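Local coordinates for uncharacterized protein (Bacteroides ovatus, PDB 4IRT) that is of unknown function but, as a putative neuraminidase with a BNR-repeat beta-propeller fold, may act on sialic acid-containing glycans, at residues V9-Y13 with I37-N42; N26-T30 with S368-L373; Y328-D332 with V362-P367; L380-Q385 with M402-T408. One frame throughout, in Å; residues are numbered along the deposited sequence.

Contact 1: V9-Y13 with I37-N42. With EDO (1,2-ethanediol), chain I.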
# COMPACT_ATOMS: atom_id res chain seq x y z
N VAL A 9 -19.96 5.20 4.42
CA VAL A 9 -19.21 6.16 5.19
C VAL A 9 -19.69 7.58 4.85
O VAL A 9 -20.38 8.25 5.64
CB VAL A 9 -17.70 6.04 4.93
CG1 VAL A 9 -16.96 7.07 5.76
CG2 VAL A 9 -17.20 4.64 5.22
N GLY A 10 -19.35 8.02 3.64
CA GLY A 10 -19.74 9.34 3.16
C GLY A 10 -19.23 9.57 1.75
O GLY A 10 -18.36 8.88 1.29
N LYS A 11 -19.78 10.56 1.06
CA LYS A 11 -19.35 10.85 -0.29
C LYS A 11 -17.98 11.51 -0.27
O LYS A 11 -17.68 12.31 0.63
CB LYS A 11 -20.38 11.72 -0.99
CG LYS A 11 -21.67 10.97 -1.23
CD LYS A 11 -22.69 11.77 -2.01
CE LYS A 11 -23.88 10.87 -2.39
NZ LYS A 11 -24.93 11.56 -3.21
N GLY A 12 -17.18 11.18 -1.27
CA GLY A 12 -15.83 11.70 -1.38
C GLY A 12 -15.50 12.08 -2.80
O GLY A 12 -16.21 11.71 -3.72
N TYR A 13 -14.42 12.84 -2.96
CA TYR A 13 -13.96 13.21 -4.29
C TYR A 13 -13.79 11.99 -5.20
O TYR A 13 -13.18 11.03 -4.77
CB TYR A 13 -12.60 13.87 -4.17
CG TYR A 13 -12.12 14.56 -5.41
CD1 TYR A 13 -12.73 15.71 -5.87
CD2 TYR A 13 -11.01 14.07 -6.11
CE1 TYR A 13 -12.28 16.36 -7.02
CE2 TYR A 13 -10.55 14.72 -7.25
CZ TYR A 13 -11.19 15.86 -7.69
OH TYR A 13 -10.71 16.51 -8.80
N ILE A 37 -10.85 5.97 9.35
CA ILE A 37 -10.79 6.10 7.90
C ILE A 37 -10.39 7.53 7.57
O ILE A 37 -10.54 8.45 8.40
CB ILE A 37 -12.17 5.75 7.27
CG1 ILE A 37 -12.04 5.47 5.77
CG2 ILE A 37 -13.21 6.84 7.57
CD1 ILE A 37 -13.33 4.92 5.18
N SER A 38 -9.86 7.73 6.37
CA SER A 38 -9.50 9.07 5.93
C SER A 38 -9.72 9.15 4.43
O SER A 38 -9.51 8.17 3.72
CB SER A 38 -8.02 9.41 6.27
OG SER A 38 -7.09 8.50 5.70
N TYR A 39 -10.11 10.33 3.98
CA TYR A 39 -10.33 10.61 2.58
C TYR A 39 -10.44 12.08 2.35
O TYR A 39 -10.53 12.87 3.32
CB TYR A 39 -11.60 9.94 2.08
CG TYR A 39 -12.85 10.32 2.80
CD1 TYR A 39 -13.27 9.61 3.92
CD2 TYR A 39 -13.68 11.35 2.32
CE1 TYR A 39 -14.46 9.93 4.57
CE2 TYR A 39 -14.87 11.66 2.96
CZ TYR A 39 -15.22 10.95 4.10
OH TYR A 39 -16.40 11.24 4.73
N TYR A 40 -10.38 12.48 1.07
CA TYR A 40 -10.70 13.84 0.69
C TYR A 40 -12.16 13.95 0.28
O TYR A 40 -12.65 13.14 -0.52
CB TYR A 40 -9.85 14.27 -0.48
CG TYR A 40 -8.35 14.38 -0.25
CD1 TYR A 40 -7.83 15.40 0.53
CD2 TYR A 40 -7.46 13.52 -0.89
CE1 TYR A 40 -6.46 15.50 0.74
CE2 TYR A 40 -6.09 13.61 -0.71
CZ TYR A 40 -5.59 14.64 0.09
OH TYR A 40 -4.23 14.79 0.29
N ASP A 41 -12.83 14.97 0.79
CA ASP A 41 -14.18 15.28 0.37
C ASP A 41 -14.19 16.01 -0.98
O ASP A 41 -13.15 16.29 -1.56
CB ASP A 41 -14.95 16.00 1.49
CG ASP A 41 -14.61 17.47 1.66
OD1 ASP A 41 -13.92 18.08 0.81
OD2 ASP A 41 -15.06 18.04 2.69
N ASN A 42 -15.38 16.26 -1.52
CA ASN A 42 -15.46 16.83 -2.85
C ASN A 42 -14.86 18.22 -3.00
O ASN A 42 -14.55 18.66 -4.11
CB ASN A 42 -16.91 16.89 -3.34
CG ASN A 42 -16.99 16.90 -4.87
OD1 ASN A 42 -16.34 16.10 -5.54
ND2 ASN A 42 -17.80 17.79 -5.41
C1 EDO I . -11.32 20.02 -6.02
O1 EDO I . -10.92 20.74 -7.19
C2 EDO I . -12.46 20.74 -5.35
O2 EDO I . -13.67 20.36 -6.02
O HOH W 1 -17.81 14.96 -0.50
O HOH W 2 -18.30 12.76 3.26
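V9 opens the contact with both of its methyl groups. With CG1 anti to the backbone N (chi1 -180°), the two branches divide: CG2 meets I37 CD1 tip to tip at 3.9 Å, while CG1 lies 4.0 Å from Y39 CE1, the valine branch and the phenol running antiparallel past one another. G10 brings its CA near the phenol oxygen, and together with V9 it faces I403 of the neighbouring strand in a classic beta bulge. K11 turns its side chain away and takes part through its carbonyl. One water donates to K11 O and lies 2.8 Å from Y39 OH; a second donates to the same oxygen and accepts from N42 N. At G12 the backbones close up, and G12 CA rests 3.6 Å from Y40 O. The one direct hydrogen bond follows, from Y13 N to Y40 O at 3.0 Å. The Y13 ring then lies across the N42 side chain, with Y13 CD1 3.6 Å from N42 OD1 and the ring and amide planes 37° apart. Beside them a 1,2-ethanediol, a likely crystallisation additive, donates through O2 to N42 O at 2.7 Å. Strands 9-12 and 37-40 run in nearly the same direction with axes 7.6 Å apart, as neighbouring propeller sheets laid on one another. The chemistry therefore grades from apolar at V9, through the water bridges at K11, to a direct backbone bond at Y13; K11 O accepts from two waters, which link it to Y39 and N42.

Contact 2: N26-T30 with S368-L373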
# COMPACT_ATOMS: atom_id res chain seq x y z
N ASN A 26 -2.14 3.87 5.75
CA ASN A 26 -3.41 3.24 5.42
C ASN A 26 -4.52 4.26 5.12
O ASN A 26 -4.46 5.46 5.52
CB ASN A 26 -3.90 2.45 6.63
CG ASN A 26 -3.20 1.14 6.80
OD1 ASN A 26 -2.05 0.95 6.36
ND2 ASN A 26 -3.87 0.21 7.46
N SER A 27 -5.50 3.81 4.38
CA SER A 27 -6.74 4.56 4.24
C SER A 27 -7.71 4.21 5.37
O SER A 27 -8.57 5.01 5.72
CB SER A 27 -7.40 4.21 2.90
OG SER A 27 -7.66 2.82 2.80
N LEU A 28 -7.55 3.01 5.92
CA LEU A 28 -8.49 2.41 6.87
C LEU A 28 -7.68 1.58 7.87
O LEU A 28 -6.78 0.81 7.49
CB LEU A 28 -9.43 1.50 6.09
CG LEU A 28 -10.64 0.80 6.71
CD1 LEU A 28 -11.68 1.83 7.11
CD2 LEU A 28 -11.22 -0.18 5.69
N VAL A 29 -7.97 1.76 9.16
CA VAL A 29 -7.17 1.13 10.18
C VAL A 29 -7.92 1.00 11.48
O VAL A 29 -8.53 1.97 11.95
CB VAL A 29 -5.82 1.84 10.37
CG1 VAL A 29 -6.01 3.27 10.84
CG2 VAL A 29 -4.99 1.09 11.39
N THR A 30 -7.87 -0.20 12.04
CA THR A 30 -8.48 -0.51 13.34
C THR A 30 -7.48 -0.37 14.49
O THR A 30 -6.35 -0.82 14.41
CB THR A 30 -9.05 -1.96 13.33
OG1 THR A 30 -10.23 -1.99 12.50
CG2 THR A 30 -9.43 -2.43 14.75
N SER A 368 -7.29 -0.75 -1.09
CA SER A 368 -6.55 -0.60 0.16
C SER A 368 -7.44 -1.23 1.25
O SER A 368 -8.69 -1.29 1.11
CB SER A 368 -6.19 0.87 0.47
OG SER A 368 -7.32 1.71 0.43
N HIS A 369 -6.82 -1.77 2.29
CA HIS A 369 -7.55 -2.54 3.31
C HIS A 369 -7.04 -2.28 4.71
O HIS A 369 -5.95 -1.69 4.92
CB HIS A 369 -7.45 -4.05 2.99
CG HIS A 369 -6.16 -4.71 3.40
ND1 HIS A 369 -5.00 -4.64 2.66
CD2 HIS A 369 -5.88 -5.53 4.45
CE1 HIS A 369 -4.06 -5.37 3.25
NE2 HIS A 369 -4.56 -5.91 4.34
N ASP A 370 -7.82 -2.73 5.69
CA ASP A 370 -7.54 -2.50 7.09
C ASP A 370 -6.54 -3.57 7.50
O ASP A 370 -6.91 -4.68 7.95
CB ASP A 370 -8.82 -2.52 7.89
CG ASP A 370 -8.62 -2.13 9.33
OD1 ASP A 370 -7.50 -2.27 9.87
OD2 ASP A 370 -9.63 -1.67 9.92
N THR A 371 -5.27 -3.24 7.33
CA THR A 371 -4.19 -4.18 7.60
C THR A 371 -4.24 -4.72 9.03
O THR A 371 -4.04 -5.90 9.27
CB THR A 371 -2.81 -3.54 7.38
OG1 THR A 371 -2.72 -2.33 8.15
CG2 THR A 371 -2.56 -3.23 5.92
N GLU A 372 -4.51 -3.85 9.98
CA GLU A 372 -4.51 -4.22 11.39
C GLU A 372 -5.69 -5.12 11.80
O GLU A 372 -5.54 -6.04 12.58
CB GLU A 372 -4.39 -2.96 12.25
CG GLU A 372 -3.12 -2.17 11.91
CD GLU A 372 -1.86 -3.04 11.84
OE1 GLU A 372 -1.44 -3.57 12.88
OE2 GLU A 372 -1.30 -3.21 10.73
N LEU A 373 -6.86 -4.89 11.23
CA LEU A 373 -8.00 -5.74 11.48
C LEU A 373 -7.77 -7.15 10.96
O LEU A 373 -8.17 -8.10 11.60
CB LEU A 373 -9.25 -5.17 10.83
CG LEU A 373 -10.56 -5.84 11.17
CD1 LEU A 373 -10.88 -5.75 12.66
CD2 LEU A 373 -11.64 -5.15 10.37
O HOH W 3 -5.33 0.86 4.22
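Helix N-capping is the organising motif here: D370, just before helix 371-377, turns its carboxylate to T30 of edge strand 28-31 as well as to its own helix. CG stands anti to the backbone N (chi1 -173°), which carries the carboxylate over to T30, nearly perpendicular to that side chain. D370 OD1 accepts from T30 N at 3.0 Å, on its syn side but tilted out of the carboxylate plane, and from L373 N, the capping bond, at 3.0 Å; the two donors reach it from opposite faces of that plane. D370 OD2 takes the T30 hydroxyl, OG1, at 2.7 Å and has a further partner in Q35. A buried charge is thus held by four N-H or O-H groups, and its rotation is fixed.

At the other end of the segment, N26 ND2 donates to T371 OG1 over 2.9 Å, almost straight at 174° and in the amide plane, and it also donates to L28 O. D370 CA approaches L28 O as well, at 3.4 Å, in a CA-H...O contact. Apolar contact is supplied by V29 CG2 alongside E372 CG, 3.8 Å away. The D370-L373 bond is a typical aspartate N-cap; the extra bonds to T30 tie it to strand 28-31 of the first propeller sheet.

Contact 3: Y328-D332 with V362-P367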
# COMPACT_ATOMS: atom_id res chain seq x y z
N TYR A 328 -7.04 -12.53 -2.69
CA TYR A 328 -6.34 -11.65 -3.63
C TYR A 328 -7.36 -10.69 -4.25
O TYR A 328 -8.26 -11.10 -4.99
CB TYR A 328 -5.69 -12.53 -4.68
CG TYR A 328 -4.65 -11.90 -5.59
CD1 TYR A 328 -5.03 -11.05 -6.62
CD2 TYR A 328 -3.29 -12.23 -5.46
CE1 TYR A 328 -4.10 -10.50 -7.46
CE2 TYR A 328 -2.35 -11.68 -6.30
CZ TYR A 328 -2.76 -10.81 -7.29
OH TYR A 328 -1.82 -10.30 -8.15
N ILE A 329 -7.22 -9.41 -3.91
CA ILE A 329 -8.20 -8.39 -4.26
C ILE A 329 -7.71 -7.56 -5.46
O ILE A 329 -6.54 -7.12 -5.50
CB ILE A 329 -8.49 -7.47 -3.07
CG1 ILE A 329 -8.84 -8.27 -1.82
CG2 ILE A 329 -9.63 -6.53 -3.42
CD1 ILE A 329 -10.09 -9.13 -1.95
N PHE A 330 -8.57 -7.43 -6.47
CA PHE A 330 -8.24 -6.75 -7.69
C PHE A 330 -9.46 -6.08 -8.34
O PHE A 330 -10.54 -6.05 -7.78
CB PHE A 330 -7.56 -7.72 -8.65
CG PHE A 330 -8.44 -8.77 -9.23
CD1 PHE A 330 -8.75 -9.93 -8.51
CD2 PHE A 330 -8.90 -8.67 -10.55
CE1 PHE A 330 -9.49 -10.94 -9.09
CE2 PHE A 330 -9.67 -9.67 -11.11
CZ PHE A 330 -9.99 -10.80 -10.37
N ARG A 331 -9.23 -5.49 -9.50
CA ARG A 331 -10.30 -4.86 -10.29
C ARG A 331 -9.87 -4.96 -11.73
O ARG A 331 -8.74 -4.60 -12.07
CB ARG A 331 -10.49 -3.42 -9.81
CG ARG A 331 -11.40 -2.52 -10.65
CD ARG A 331 -10.69 -1.87 -11.81
NE ARG A 331 -9.69 -0.93 -11.35
CZ ARG A 331 -8.73 -0.38 -12.09
NH1 ARG A 331 -8.56 -0.68 -13.38
NH2 ARG A 331 -7.94 0.51 -11.52
N ASP A 332 -10.79 -5.37 -12.60
CA ASP A 332 -10.44 -5.68 -13.99
C ASP A 332 -11.56 -5.23 -14.93
O ASP A 332 -12.72 -5.60 -14.74
CB ASP A 332 -10.18 -7.20 -14.10
CG ASP A 332 -9.49 -7.64 -15.41
OD1 ASP A 332 -9.63 -7.00 -16.48
OD2 ASP A 332 -8.85 -8.72 -15.35
N VAL A 362 -16.33 0.22 -10.01
CA VAL A 362 -15.61 1.24 -9.25
C VAL A 362 -14.53 1.91 -10.10
O VAL A 362 -13.70 2.67 -9.58
CB VAL A 362 -15.00 0.66 -7.95
CG1 VAL A 362 -16.08 0.44 -6.90
CG2 VAL A 362 -14.23 -0.64 -8.20
N ASP A 363 -14.56 1.61 -11.41
CA ASP A 363 -13.70 2.19 -12.43
C ASP A 363 -12.19 2.22 -12.08
O ASP A 363 -11.54 1.18 -12.11
CB ASP A 363 -14.23 3.56 -12.86
CG ASP A 363 -13.54 4.11 -14.10
OD1 ASP A 363 -12.99 3.35 -14.91
OD2 ASP A 363 -13.57 5.32 -14.29
N ALA A 364 -11.66 3.39 -11.71
CA ALA A 364 -10.19 3.54 -11.50
C ALA A 364 -9.71 3.12 -10.11
O ALA A 364 -8.51 3.20 -9.82
CB ALA A 364 -9.79 4.98 -11.76
N TRP A 365 -10.63 2.71 -9.26
CA TRP A 365 -10.32 2.23 -7.92
C TRP A 365 -9.21 1.16 -7.93
O TRP A 365 -9.17 0.29 -8.82
CB TRP A 365 -11.59 1.62 -7.31
CG TRP A 365 -11.45 0.90 -5.99
CD1 TRP A 365 -11.62 1.45 -4.77
CD2 TRP A 365 -11.22 -0.50 -5.76
NE1 TRP A 365 -11.47 0.52 -3.80
CE2 TRP A 365 -11.22 -0.69 -4.37
CE3 TRP A 365 -10.95 -1.59 -6.59
CZ2 TRP A 365 -11.02 -1.93 -3.79
CZ3 TRP A 365 -10.73 -2.83 -6.00
CH2 TRP A 365 -10.80 -2.99 -4.62
N GLU A 366 -8.31 1.29 -6.95
CA GLU A 366 -7.46 0.22 -6.53
C GLU A 366 -7.71 -0.09 -5.07
O GLU A 366 -8.11 0.78 -4.28
CB GLU A 366 -5.99 0.56 -6.74
CG GLU A 366 -5.59 0.99 -8.14
CD GLU A 366 -4.10 1.23 -8.25
OE1 GLU A 366 -3.57 2.12 -7.53
OE2 GLU A 366 -3.45 0.57 -9.08
N PRO A 367 -7.44 -1.33 -4.65
CA PRO A 367 -7.68 -1.69 -3.25
C PRO A 367 -6.72 -1.14 -2.23
O PRO A 367 -5.51 -1.01 -2.50
CB PRO A 367 -7.56 -3.22 -3.24
CG PRO A 367 -6.72 -3.53 -4.46
CD PRO A 367 -7.01 -2.48 -5.47
O HOH W 4 -11.05 -0.63 -14.99
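R331, next after F330 in one blade of the propeller, reaches into the type II' beta turn V362-W365 and holds it by its last carbonyl. Its CB lies against the edge of the indole, 3.7 Å from W365 CE3. From there CG passes V362 CG2 at 4.2 Å. The chain bends twice, at chi2 (-85°) and chi3 (-66°), and this folds the guanidinium back over the turn, bringing CD to within 3.2 Å of D363 O. NE then donates to W365 O at 2.9 Å, in the plane of both the guanidinium and the carbonyl. NH2 reaches the same oxygen at 3.0 Å but from above the carbonyl plane, so one acceptor is gripped side-on by two nitrogens and the guanidinium is kept from turning. D363 O sits over one face of the group; it is close to NE, yet the angle is too poor for a hydrogen bond. At the far tip NH1 has a firm partner in I312 O and a weak one in a water. A methionine in place of R331 would probably leave W365 O without both of these donors and I312 O without its mate, setting the turn freer to shift. The other end of the indole is fixed by W365 NE1, which donates to F383 O, while E366 is paired with R316. Nearer the strand, I329 CG2 touches W365 CH2 and P367 CB, 3.9 Å from each. The ring edge is completed by a backbone atom, F330 O, lying near the indole plane 3.7 Å from W365 CZ3.

Contact 4: L380-Q385 with M402-T408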
# COMPACT_ATOMS: atom_id res chain seq x y z
N LEU A 380 -11.44 -9.01 6.79
CA LEU A 380 -10.96 -8.22 5.65
C LEU A 380 -11.96 -7.14 5.32
O LEU A 380 -13.08 -7.43 4.82
CB LEU A 380 -10.76 -9.10 4.40
CG LEU A 380 -10.23 -8.46 3.12
CD1 LEU A 380 -8.88 -7.81 3.41
CD2 LEU A 380 -10.12 -9.50 2.01
N HIS A 381 -11.57 -5.92 5.62
CA HIS A 381 -12.37 -4.73 5.33
C HIS A 381 -11.61 -3.93 4.31
O HIS A 381 -10.41 -3.68 4.47
CB HIS A 381 -12.60 -3.91 6.59
CG HIS A 381 -13.59 -4.53 7.54
ND1 HIS A 381 -14.13 -3.81 8.59
CD2 HIS A 381 -14.12 -5.78 7.63
CE1 HIS A 381 -14.95 -4.59 9.28
NE2 HIS A 381 -14.95 -5.79 8.73
N LEU A 382 -12.32 -3.58 3.24
CA LEU A 382 -11.78 -2.81 2.14
C LEU A 382 -12.39 -1.41 2.07
O LEU A 382 -13.61 -1.22 2.25
CB LEU A 382 -12.07 -3.54 0.82
CG LEU A 382 -11.52 -4.95 0.63
CD1 LEU A 382 -12.08 -5.62 -0.61
CD2 LEU A 382 -10.00 -4.86 0.52
N PHE A 383 -11.53 -0.45 1.73
CA PHE A 383 -11.92 0.91 1.34
C PHE A 383 -12.42 0.85 -0.11
O PHE A 383 -11.64 0.59 -1.03
CB PHE A 383 -10.72 1.86 1.46
CG PHE A 383 -11.05 3.35 1.23
CD1 PHE A 383 -11.39 3.83 -0.04
CD2 PHE A 383 -11.02 4.25 2.28
CE1 PHE A 383 -11.70 5.19 -0.25
CE2 PHE A 383 -11.31 5.60 2.08
CZ PHE A 383 -11.67 6.08 0.81
N VAL A 384 -13.69 1.11 -0.31
CA VAL A 384 -14.31 0.97 -1.63
C VAL A 384 -15.02 2.27 -2.02
O VAL A 384 -15.85 2.77 -1.29
CB VAL A 384 -15.30 -0.20 -1.63
CG1 VAL A 384 -16.09 -0.27 -2.93
CG2 VAL A 384 -14.55 -1.51 -1.42
N GLN A 385 -14.69 2.79 -3.20
CA GLN A 385 -15.28 4.01 -3.74
C GLN A 385 -15.04 4.01 -5.25
O GLN A 385 -13.94 3.73 -5.70
CB GLN A 385 -14.58 5.25 -3.17
CG GLN A 385 -15.23 6.53 -3.60
CD GLN A 385 -14.42 7.75 -3.35
OE1 GLN A 385 -13.22 7.70 -3.08
NE2 GLN A 385 -15.07 8.90 -3.46
N MSE A 402 -20.10 7.62 -3.20
CA MSE A 402 -20.10 7.12 -1.81
C MSE A 402 -18.88 6.30 -1.55
O MSE A 402 -18.50 5.47 -2.36
CB MSE A 402 -21.35 6.27 -1.64
CG MSE A 402 -21.48 5.63 -0.28
SE MSE A 402 -21.65 6.92 1.15
CE MSE A 402 -23.43 7.58 0.66
N ILE A 403 -18.25 6.55 -0.40
CA ILE A 403 -17.19 5.69 0.14
C ILE A 403 -17.85 4.67 1.07
O ILE A 403 -18.75 5.01 1.87
CB ILE A 403 -16.14 6.49 0.91
CG1 ILE A 403 -15.37 7.40 -0.07
CG2 ILE A 403 -15.16 5.58 1.62
CD1 ILE A 403 -14.67 8.55 0.65
N TYR A 404 -17.45 3.42 0.91
CA TYR A 404 -17.90 2.33 1.78
C TYR A 404 -16.75 1.63 2.45
O TYR A 404 -15.62 1.60 1.90
CB TYR A 404 -18.58 1.25 0.96
CG TYR A 404 -19.71 1.72 0.08
CD1 TYR A 404 -19.47 2.15 -1.22
CD2 TYR A 404 -21.03 1.69 0.53
CE1 TYR A 404 -20.52 2.57 -2.03
CE2 TYR A 404 -22.08 2.09 -0.28
CZ TYR A 404 -21.82 2.52 -1.56
OH TYR A 404 -22.86 2.93 -2.35
N VAL A 405 -17.02 1.00 3.59
CA VAL A 405 -16.16 -0.09 4.00
C VAL A 405 -16.87 -1.38 3.59
O VAL A 405 -18.02 -1.65 3.99
CB VAL A 405 -15.87 -0.05 5.52
CG1 VAL A 405 -15.11 -1.30 5.93
CG2 VAL A 405 -15.11 1.21 5.87
N LEU A 406 -16.19 -2.16 2.76
CA LEU A 406 -16.70 -3.44 2.35
C LEU A 406 -16.19 -4.49 3.32
O LEU A 406 -14.96 -4.76 3.41
CB LEU A 406 -16.31 -3.72 0.91
CG LEU A 406 -17.05 -4.86 0.18
CD1 LEU A 406 -16.73 -4.84 -1.30
CD2 LEU A 406 -16.67 -6.21 0.75
N GLU A 407 -17.13 -5.06 4.06
CA GLU A 407 -16.83 -6.09 5.06
C GLU A 407 -16.98 -7.43 4.35
O GLU A 407 -18.08 -7.87 4.04
CB GLU A 407 -17.81 -5.96 6.23
CG GLU A 407 -17.80 -4.59 6.89
CD GLU A 407 -18.69 -4.48 8.13
OE1 GLU A 407 -19.76 -5.15 8.18
OE2 GLU A 407 -18.31 -3.73 9.05
N THR A 408 -15.86 -8.07 4.08
CA THR A 408 -15.86 -9.20 3.18
C THR A 408 -16.28 -10.47 3.91
O THR A 408 -15.78 -10.75 5.01
CB THR A 408 -14.48 -9.47 2.57
OG1 THR A 408 -13.60 -9.90 3.61
CG2 THR A 408 -13.92 -8.23 1.89
O HOH W 5 -14.03 -10.15 6.98
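L382 O accepts the amide of L406 at 2.8 Å, measured to L406 N. The return bond from L382 N to L406 O makes this an antiparallel hydrogen-bonded pair, and V384 with Y404 repeats it. F383 with V405 is the non-hydrogen-bonded pair between them, and H381 with E407 is another beyond L382. The ladder ends at T408 N, which donates to L380 O at 2.9 Å; a second bond there, from the threonine hydroxyl, is less certain because T408 is modelled in two conformers.

On the face carrying H381, F383 and Q385, the rings are covered by aliphatic atoms. H381 CG stands anti to the carbonyl carbon (chi1 -73°), which lays the imidazole alongside E407. E407 CG makes a CH-pi contact over its face, 3.8 Å from the H381 ring centroid and 18° off the normal, while H381 CB meets V405 CG1 at 3.7 Å. H381 ND1 is paired with Q35, and the E407 carboxylate with R51. Were the imidazole cut back to an alanine, Q35 would probably lose this partner and E407 CG the ring beneath it. Further along, I403 CG2 makes a CH-pi contact over the F383 ring, 3.6 Å from F383 CZ, and I403 CG1 packs on the Q385 amide. The opposite face has V384 CG2 against L406 CB at 3.7 Å. Strand 401-407 also pairs with the N-terminal strand 5-12, and a sheet built from both ends of the chain is typical of the "velcro" closure of a beta-propeller.

Contact 4 is the hub of the set. Its centre lies about 10 Å from that of contact 2 and about 12 Å from those of contacts 1 and 3, and it touches all three. Probable backbone hydrogen bonds join it to contact 1 (V9 N to I403 O, 2.8 Å) and to contact 2 (D370 N to H381 O, 3.0 Å), whereas contact 3 also packs on it through I329 CG2, 3.8 Å from L382 CD1. Contacts 2 and 3 adjoin in sequence at P367-S368. Contacts 1 and 2 share the sheet of strands 28-31 and 34-40. Contacts 1 and 3 stay apart, their nearest atoms about 10 Å from each other. The ethanediol at contact 1 by itself identifies no site.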